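Local coordinates for protein taurine:2-oxoglutarate aminotransferase (Bifidobacterium kashiwanohense PV20-2, PDB 6JIX) that probably transfers the amino group between taurine and 2-oxoglutarate, using pyridoxal 5'-phosphate as cofactor, at residues Glu4-Ser16 and Val30-Tyr44. Sequence-based numbering, arbitrary orientation.
Sequences EELTGEEVASLHS and VKPIKKADGIYFWDY
The N-terminal helix 8-18 packs here against the open end of the β-hairpin formed by strands 33-37 and 40-43, with Y44 against G8 at the helix start and V30 against A12 and H15 further along. G8 CA lies over one face of the Y44 ring, 3.7 Å from its centroid and 25° off the normal, a CH-π contact; K34 CB covers the opposite face. With CG anti to its carbonyl carbon (chi1 -82°), Y44 brings its OH 3.7 Å from V11 CG2. The other branch, V11 CG1, meets P32 CB at 3.8 Å. Cutting Y44 back to an alanine is likely to strip the ring faces from G8 CA and K34 CB and leave V11 CG2 without the phenol tip. One turn after G8, A12 CB sits 4.0 Å from P32 CG and 3.8 Å from V30 CG1. V30 CG2 rests over a face of the H15 imidazole, 4.2 Å from its centroid, while H15 NE2 is hydrogen-bonded to Q21. A T7-E10 capping box fixes the helix start: E10 N donates to T7 OG1 (3.1 Å), T7 N to E10 OE1 (3.2 Å, 168°). V11 O and K34 O accept hydrogen bonds from S92 OG and N78 ND2 of the second subunit, placing this helix-on-hairpin packing at the dimer interface of a class-III aminotransferase.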
ATOM      1  N   GLU A   4      28.280  -7.056   9.225  1.00 59.02           N
ATOM      2  CA  GLU A   4      29.014  -5.976   9.865  1.00 56.56           C
ATOM      3  C   GLU A   4      28.264  -4.660   9.747  1.00 51.45           C
ATOM      4  O   GLU A   4      27.891  -4.245   8.646  1.00 54.70           O
ATOM      5  CB  GLU A   4      30.395  -5.835   9.239  1.00 58.22           C
ATOM      6  CG  GLU A   4      31.481  -6.495  10.043  1.00 65.54           C
ATOM      7  CD  GLU A   4      32.772  -5.724   9.996  1.00 69.47           C
ATOM      8  OE1 GLU A   4      32.833  -4.667  10.656  1.00 65.31           O
ATOM      9  OE2 GLU A   4      33.717  -6.171   9.306  1.00 78.59           O
ATOM     10  N   GLU A   5      28.042  -4.013  10.886  1.00 45.12           N
ATOM     11  CA  GLU A   5      27.308  -2.758  10.911  1.00 47.42           C
ATOM     12  C   GLU A   5      27.948  -1.753   9.948  1.00 47.04           C
ATOM     13  O   GLU A   5      29.166  -1.741   9.752  1.00 47.15           O
ATOM     14  CB  GLU A   5      27.262  -2.209  12.342  1.00 42.04           C
ATOM     15  CG  GLU A   5      26.218  -1.124  12.581  1.00 46.25           C
ATOM     16  CD  GLU A   5      26.692  -0.085  13.596  1.00 63.01           C
ATOM     17  OE1 GLU A   5      26.472   1.137  13.386  1.00 58.08           O
ATOM     18  OE2 GLU A   5      27.302  -0.499  14.609  1.00 66.29           O
ATOM     19  N   LEU A   6      27.107  -0.968   9.272  1.00 38.36           N
ATOM     20  CA  LEU A   6      27.572  -0.006   8.283  1.00 37.49           C
ATOM     21  C   LEU A   6      27.855   1.350   8.914  1.00 37.55           C
ATOM     22  O   LEU A   6      27.084   1.823   9.759  1.00 41.28           O
ATOM     23  CB  LEU A   6      26.531   0.179   7.179  1.00 42.43           C
ATOM     24  CG  LEU A   6      26.193  -0.995   6.271  1.00 39.35           C
ATOM     25  CD1 LEU A   6      25.164  -0.522   5.288  1.00 35.55           C
ATOM     26  CD2 LEU A   6      27.435  -1.499   5.567  1.00 36.23           C
ATOM     27  N   THR A   7      28.943   1.986   8.470  1.00 35.05           N
ATOM     28  CA  THR A   7      29.259   3.359   8.852  1.00 34.38           C
ATOM     29  C   THR A   7      28.271   4.335   8.223  1.00 37.88           C
ATOM     30  O   THR A   7      27.569   4.023   7.257  1.00 33.04           O
ATOM     31  CB  THR A   7      30.678   3.746   8.432  1.00 36.12           C
ATOM     32  OG1 THR A   7      30.771   3.729   7.004  1.00 40.80           O
ATOM     33  CG2 THR A   7      31.698   2.781   9.008  1.00 32.75           C
ATOM     34  N   GLY A   8      28.188   5.525   8.816  1.00 39.55           N
ATOM     35  CA  GLY A   8      27.372   6.561   8.215  1.00 34.49           C
ATOM     36  C   GLY A   8      27.715   6.774   6.755  1.00 40.04           C
ATOM     37  O   GLY A   8      26.833   6.800   5.896  1.00 43.78           O
ATOM     38  N   GLU A   9      29.016   6.869   6.444  1.00 40.24           N
ATOM     39  CA  GLU A   9      29.413   7.120   5.061  1.00 32.56           C
ATOM     40  C   GLU A   9      29.029   5.957   4.154  1.00 38.46           C
ATOM     41  O   GLU A   9      28.693   6.178   2.984  1.00 41.12           O
ATOM     42  CB  GLU A   9      30.913   7.411   4.974  1.00 30.20           C
ATOM     43  N   GLU A  10      29.068   4.718   4.664  1.00 39.17           N
ATOM     44  CA  GLU A  10      28.626   3.573   3.868  1.00 37.59           C
ATOM     45  C   GLU A  10      27.113   3.582   3.668  1.00 35.34           C
ATOM     46  O   GLU A  10      26.620   3.200   2.602  1.00 34.38           O
ATOM     47  CB  GLU A  10      29.051   2.259   4.534  1.00 33.25           C
ATOM     48  CG  GLU A  10      30.525   1.932   4.435  1.00 37.14           C
ATOM     49  CD  GLU A  10      30.877   0.588   5.073  1.00 47.33           C
ATOM     50  OE1 GLU A  10      30.529   0.358   6.259  1.00 43.95           O
ATOM     51  OE2 GLU A  10      31.509  -0.242   4.380  1.00 49.19           O
ATOM     52  N   VAL A  11      26.361   3.964   4.698  1.00 37.65           N
ATOM     53  CA  VAL A  11      24.905   3.944   4.618  1.00 35.77           C
ATOM     54  C   VAL A  11      24.407   5.006   3.644  1.00 40.64           C
ATOM     55  O   VAL A  11      23.508   4.748   2.832  1.00 39.24           O
ATOM     56  CB  VAL A  11      24.289   4.122   6.019  1.00 37.07           C
ATOM     57  CG1 VAL A  11      22.887   4.697   5.914  1.00 34.67           C
ATOM     58  CG2 VAL A  11      24.276   2.794   6.767  1.00 33.23           C
ATOM     59  N   ALA A  12      24.987   6.210   3.698  1.00 38.92           N
ATOM     60  CA  ALA A  12      24.565   7.285   2.803  1.00 33.63           C
ATOM     61  C   ALA A  12      25.007   7.039   1.368  1.00 36.32           C
ATOM     62  O   ALA A  12      24.291   7.410   0.428  1.00 37.86           O
ATOM     63  CB  ALA A  12      25.125   8.623   3.294  1.00 28.12           C
ATOM     64  N   SER A  13      26.170   6.412   1.186  1.00 34.18           N
ATOM     65  CA  SER A  13      26.669   6.093  -0.146  1.00 32.63           C
ATOM     66  C   SER A  13      25.788   5.050  -0.824  1.00 39.79           C
ATOM     67  O   SER A  13      25.431   5.198  -2.000  1.00 42.80           O
ATOM     68  CB  SER A  13      28.122   5.619  -0.054  1.00 37.32           C
ATOM     69  OG  SER A  13      28.426   4.649  -1.051  1.00 49.16           O
ATOM     70  N   LEU A  14      25.462   3.965  -0.109  1.00 38.17           N
ATOM     71  CA  LEU A  14      24.599   2.929  -0.670  1.00 37.44           C
ATOM     72  C   LEU A  14      23.219   3.481  -1.009  1.00 37.29           C
ATOM     73  O   LEU A  14      22.625   3.109  -2.027  1.00 38.52           O
ATOM     74  CB  LEU A  14      24.498   1.745   0.294  1.00 36.91           C
ATOM     75  CG  LEU A  14      25.823   0.993   0.393  1.00 37.69           C
ATOM     76  CD1 LEU A  14      25.587  -0.466   0.610  1.00 36.43           C
ATOM     77  CD2 LEU A  14      26.600   1.207  -0.885  1.00 39.23           C
ATOM     78  N   HIS A  15      22.680   4.355  -0.160  1.00 36.41           N
ATOM     79  CA  HIS A  15      21.392   4.967  -0.470  1.00 36.82           C
ATOM     80  C   HIS A  15      21.483   5.800  -1.746  1.00 37.84           C
ATOM     81  O   HIS A  15      20.624   5.700  -2.630  1.00 33.87           O
ATOM     82  CB  HIS A  15      20.903   5.824   0.706  1.00 32.79           C
ATOM     83  CG  HIS A  15      19.667   6.620   0.396  1.00 36.57           C
ATOM     84  ND1 HIS A  15      18.426   6.294   0.899  1.00 29.76           N
ATOM     85  CD2 HIS A  15      19.485   7.721  -0.374  1.00 32.40           C
ATOM     86  CE1 HIS A  15      17.532   7.157   0.449  1.00 30.23           C
ATOM     87  NE2 HIS A  15      18.147   8.035  -0.323  1.00 30.72           N
ATOM     88  N   SER A  16      22.518   6.641  -1.849  1.00 40.30           N
ATOM     89  CA  SER A  16      22.665   7.515  -3.008  1.00 39.63           C
ATOM     90  C   SER A  16      22.816   6.733  -4.299  1.00 35.51           C
ATOM     91  O   SER A  16      22.470   7.235  -5.374  1.00 36.31           O
ATOM     92  CB  SER A  16      23.875   8.426  -2.820  1.00 35.02           C
ATOM     93  OG  SER A  16      23.477   9.650  -2.253  1.00 42.99           O
ATOM     94  N   VAL A  30      22.753  12.806   0.900  1.00 39.48           N
ATOM     95  CA  VAL A  30      21.697  12.375   1.820  1.00 37.60           C
ATOM     96  C   VAL A  30      22.233  12.279   3.250  1.00 39.95           C
ATOM     97  O   VAL A  30      23.364  11.834   3.488  1.00 38.95           O
ATOM     98  CB  VAL A  30      21.093  11.030   1.369  1.00 30.65           C
ATOM     99  CG1 VAL A  30      22.178   9.988   1.268  1.00 31.57           C
ATOM    100  CG2 VAL A  30      19.996  10.606   2.317  1.00 30.54           C
ATOM    101  N   LYS A  31      21.395  12.688   4.206  1.00 35.85           N
ATOM    102  CA  LYS A  31      21.725  12.574   5.621  1.00 30.65           C
ATOM    103  C   LYS A  31      21.411  11.160   6.107  1.00 34.66           C
ATOM    104  O   LYS A  31      20.263  10.714   5.984  1.00 31.83           O
ATOM    105  CB  LYS A  31      20.944  13.608   6.426  1.00 30.90           C
ATOM    106  CG  LYS A  31      21.643  14.060   7.716  1.00 41.30           C
ATOM    107  CD  LYS A  31      21.003  15.301   8.349  1.00 36.97           C
ATOM    108  CE  LYS A  31      20.676  16.381   7.319  1.00 46.68           C
ATOM    109  NZ  LYS A  31      21.858  17.193   6.904  1.00 49.61           N
ATOM    110  N   PRO A  32      22.396  10.414   6.649  1.00 37.67           N
ATOM    111  CA  PRO A  32      22.105   9.077   7.190  1.00 35.37           C
ATOM    112  C   PRO A  32      21.682   9.120   8.654  1.00 35.52           C
ATOM    113  O   PRO A  32      22.345   9.767   9.472  1.00 32.66           O
ATOM    114  CB  PRO A  32      23.433   8.340   6.998  1.00 33.22           C
ATOM    115  CG  PRO A  32      24.455   9.415   7.187  1.00 34.18           C
ATOM    116  CD  PRO A  32      23.835  10.723   6.722  1.00 36.07           C
ATOM    117  N   ILE A  33      20.557   8.484   8.984  1.00 33.63           N
ATOM    118  CA  ILE A  33      19.993   8.503  10.328  1.00 27.52           C
ATOM    119  C   ILE A  33      20.241   7.150  10.978  1.00 30.57           C
ATOM    120  O   ILE A  33      19.923   6.099  10.400  1.00 30.44           O
ATOM    121  CB  ILE A  33      18.499   8.855  10.309  1.00 24.30           C
ATOM    122  CG1 ILE A  33      18.324  10.290   9.819  1.00 27.91           C
ATOM    123  CG2 ILE A  33      17.900   8.726  11.689  1.00 20.70           C
ATOM    124  CD1 ILE A  33      18.928  11.330  10.724  1.00 23.19           C
ATOM    125  N   LYS A  34      20.813   7.187  12.183  1.00 34.18           N
ATOM    126  CA  LYS A  34      21.302   6.011  12.894  1.00 33.15           C
ATOM    127  C   LYS A  34      20.337   5.518  13.958  1.00 35.69           C
ATOM    128  O   LYS A  34      20.280   4.307  14.215  1.00 31.77           O
ATOM    129  CB  LYS A  34      22.669   6.328  13.526  1.00 32.24           C
ATOM    130  CG  LYS A  34      23.144   5.410  14.652  1.00 30.61           C
ATOM    131  CD  LYS A  34      24.641   5.612  14.889  1.00 28.68           C
ATOM    132  CE  LYS A  34      25.279   4.438  15.609  1.00 23.91           C
ATOM    133  NZ  LYS A  34      25.305   4.721  17.081  1.00 39.95           N
ATOM    134  N   LYS A  35      19.569   6.428  14.562  1.00 31.60           N
ATOM    135  CA  LYS A  35      18.752   6.108  15.721  1.00 29.12           C
ATOM    136  C   LYS A  35      17.684   7.184  15.874  1.00 28.63           C
ATOM    137  O   LYS A  35      17.876   8.332  15.463  1.00 27.78           O
ATOM    138  CB  LYS A  35      19.629   5.986  16.980  1.00 28.76           C
ATOM    139  CG  LYS A  35      18.895   6.055  18.322  1.00 28.40           C
ATOM    140  CD  LYS A  35      18.585   4.665  18.874  1.00 27.52           C
ATOM    141  CE  LYS A  35      17.288   4.652  19.690  1.00 26.14           C
ATOM    142  NZ  LYS A  35      16.913   3.295  20.199  1.00 28.10           N
ATOM    143  N   ALA A  36      16.553   6.799  16.466  1.00 27.03           N
ATOM    144  CA  ALA A  36      15.498   7.736  16.824  1.00 26.83           C
ATOM    145  C   ALA A  36      14.941   7.360  18.187  1.00 29.13           C
ATOM    146  O   ALA A  36      14.930   6.182  18.562  1.00 25.95           O
ATOM    147  CB  ALA A  36      14.345   7.741  15.803  1.00 30.41           C
ATOM    148  N   ASP A  37      14.471   8.374  18.922  1.00 26.78           N
ATOM    149  CA  ASP A  37      13.919   8.162  20.255  1.00 24.90           C
ATOM    150  C   ASP A  37      13.170   9.396  20.777  1.00 28.42           C
ATOM    151  O   ASP A  37      13.679  10.523  20.722  1.00 24.75           O
ATOM    152  CB  ASP A  37      15.043   7.754  21.217  1.00 27.33           C
ATOM    153  CG  ASP A  37      14.545   7.527  22.619  1.00 26.63           C
ATOM    154  OD1 ASP A  37      13.605   6.724  22.800  1.00 24.30           O
ATOM    155  OD2 ASP A  37      15.071   8.191  23.530  1.00 33.67           O
ATOM    156  N   GLY A  38      11.954   9.195  21.280  1.00 24.91           N
ATOM    157  CA  GLY A  38      11.164  10.333  21.703  1.00 20.35           C
ATOM    158  C   GLY A  38      10.896  11.240  20.525  1.00 29.48           C
ATOM    159  O   GLY A  38      10.476  10.799  19.448  1.00 31.54           O
ATOM    160  N   ILE A  39      11.174  12.525  20.711  1.00 28.38           N
ATOM    161  CA  ILE A  39      10.938  13.525  19.683  1.00 26.48           C
ATOM    162  C   ILE A  39      12.212  13.837  18.888  1.00 31.99           C
ATOM    163  O   ILE A  39      12.290  14.892  18.256  1.00 39.96           O
ATOM    164  CB  ILE A  39      10.333  14.807  20.271  1.00 26.26           C
ATOM    165  CG1 ILE A  39      11.418  15.584  21.020  1.00 24.89           C
ATOM    166  CG2 ILE A  39       9.129  14.474  21.162  1.00 24.40           C
ATOM    167  CD1 ILE A  39      11.105  17.031  21.237  1.00 24.46           C
ATOM    168  N   TYR A  40      13.223  12.962  18.930  1.00 24.53           N
ATOM    169  CA  TYR A  40      14.515  13.228  18.306  1.00 22.60           C
ATOM    170  C   TYR A  40      14.936  12.078  17.404  1.00 26.71           C
ATOM    171  O   TYR A  40      14.432  10.953  17.501  1.00 27.44           O
ATOM    172  CB  TYR A  40      15.627  13.462  19.349  1.00 28.63           C
ATOM    173  CG  TYR A  40      15.233  14.436  20.421  1.00 26.82           C
ATOM    174  CD1 TYR A  40      15.254  15.808  20.184  1.00 27.38           C
ATOM    175  CD2 TYR A  40      14.810  13.987  21.658  1.00 23.55           C
ATOM    176  CE1 TYR A  40      14.873  16.706  21.159  1.00 27.01           C
ATOM    177  CE2 TYR A  40      14.426  14.871  22.640  1.00 27.01           C
ATOM    178  CZ  TYR A  40      14.462  16.233  22.389  1.00 27.89           C
ATOM    179  OH  TYR A  40      14.066  17.108  23.378  1.00 28.32           O
ATOM    180  N   PHE A  41      15.880  12.384  16.516  1.00 25.80           N
ATOM    181  CA  PHE A  41      16.642  11.364  15.807  1.00 25.97           C
ATOM    182  C   PHE A  41      18.040  11.921  15.565  1.00 29.45           C
ATOM    183  O   PHE A  41      18.284  13.125  15.736  1.00 28.59           O
ATOM    184  CB  PHE A  41      15.955  10.904  14.509  1.00 22.40           C
ATOM    185  CG  PHE A  41      15.657  11.999  13.534  1.00 24.47           C
ATOM    186  CD1 PHE A  41      16.622  12.438  12.642  1.00 25.38           C
ATOM    187  CD2 PHE A  41      14.388  12.563  13.471  1.00 28.51           C
ATOM    188  CE1 PHE A  41      16.332  13.433  11.714  1.00 24.29           C
ATOM    189  CE2 PHE A  41      14.098  13.556  12.552  1.00 25.71           C
ATOM    190  CZ  PHE A  41      15.076  13.992  11.672  1.00 23.70           C
ATOM    191  N   TRP A  42      18.982  11.016  15.248  1.00 25.77           N
ATOM    192  CA  TRP A  42      20.400  11.351  15.200  1.00 24.13           C
ATOM    193  C   TRP A  42      21.029  10.859  13.911  1.00 30.33           C
ATOM    194  O   TRP A  42      20.782   9.724  13.486  1.00 31.08           O
ATOM    195  CB  TRP A  42      21.146  10.731  16.396  1.00 27.77           C
ATOM    196  CG  TRP A  42      20.774  11.342  17.726  1.00 27.96           C
ATOM    197  CD1 TRP A  42      21.443  12.333  18.398  1.00 26.39           C
ATOM    198  CD2 TRP A  42      19.641  11.007  18.535  1.00 27.11           C
ATOM    199  NE1 TRP A  42      20.791  12.633  19.564  1.00 25.61           N
ATOM    200  CE2 TRP A  42      19.684  11.834  19.676  1.00 27.65           C
ATOM    201  CE3 TRP A  42      18.597  10.083  18.407  1.00 25.27           C
ATOM    202  CZ2 TRP A  42      18.719  11.763  20.684  1.00 29.00           C
ATOM    203  CZ3 TRP A  42      17.642  10.019  19.413  1.00 27.93           C
ATOM    204  CH2 TRP A  42      17.708  10.855  20.530  1.00 26.91           C
ATOM    205  N   ASP A  43      21.896  11.686  13.324  1.00 32.90           N
ATOM    206  CA  ASP A  43      22.710  11.217  12.210  1.00 36.30           C
ATOM    207  C   ASP A  43      23.929  10.480  12.772  1.00 33.82           C
ATOM    208  O   ASP A  43      24.126  10.398  13.984  1.00 34.41           O
ATOM    209  CB  ASP A  43      23.104  12.380  11.288  1.00 37.30           C
ATOM    210  CG  ASP A  43      23.910  13.476  12.003  1.00 43.86           C
ATOM    211  OD1 ASP A  43      24.742  13.124  12.879  1.00 42.92           O
ATOM    212  OD2 ASP A  43      23.717  14.685  11.686  1.00 37.04           O
ATOM    213  N   TYR A  44      24.776   9.947  11.893  1.00 34.82           N
ATOM    214  CA  TYR A  44      25.843   9.089  12.381  1.00 36.81           C
ATOM    215  C   TYR A  44      26.980   9.863  13.040  1.00 38.93           C
ATOM    216  O   TYR A  44      27.839   9.239  13.678  1.00 42.77           O
ATOM    217  CB  TYR A  44      26.372   8.209  11.253  1.00 34.68           C
ATOM    218  CG  TYR A  44      25.533   6.964  10.996  1.00 37.02           C
ATOM    219  CD1 TYR A  44      24.389   7.022  10.201  1.00 39.88           C
ATOM    220  CD2 TYR A  44      25.888   5.732  11.531  1.00 28.03           C
ATOM    221  CE1 TYR A  44      23.631   5.878   9.941  1.00 35.93           C
ATOM    222  CE2 TYR A  44      25.131   4.589  11.287  1.00 28.35           C
ATOM    223  CZ  TYR A  44      24.005   4.666  10.487  1.00 30.51           C
ATOM    224  OH  TYR A  44      23.243   3.545  10.237  1.00 28.30           O
TER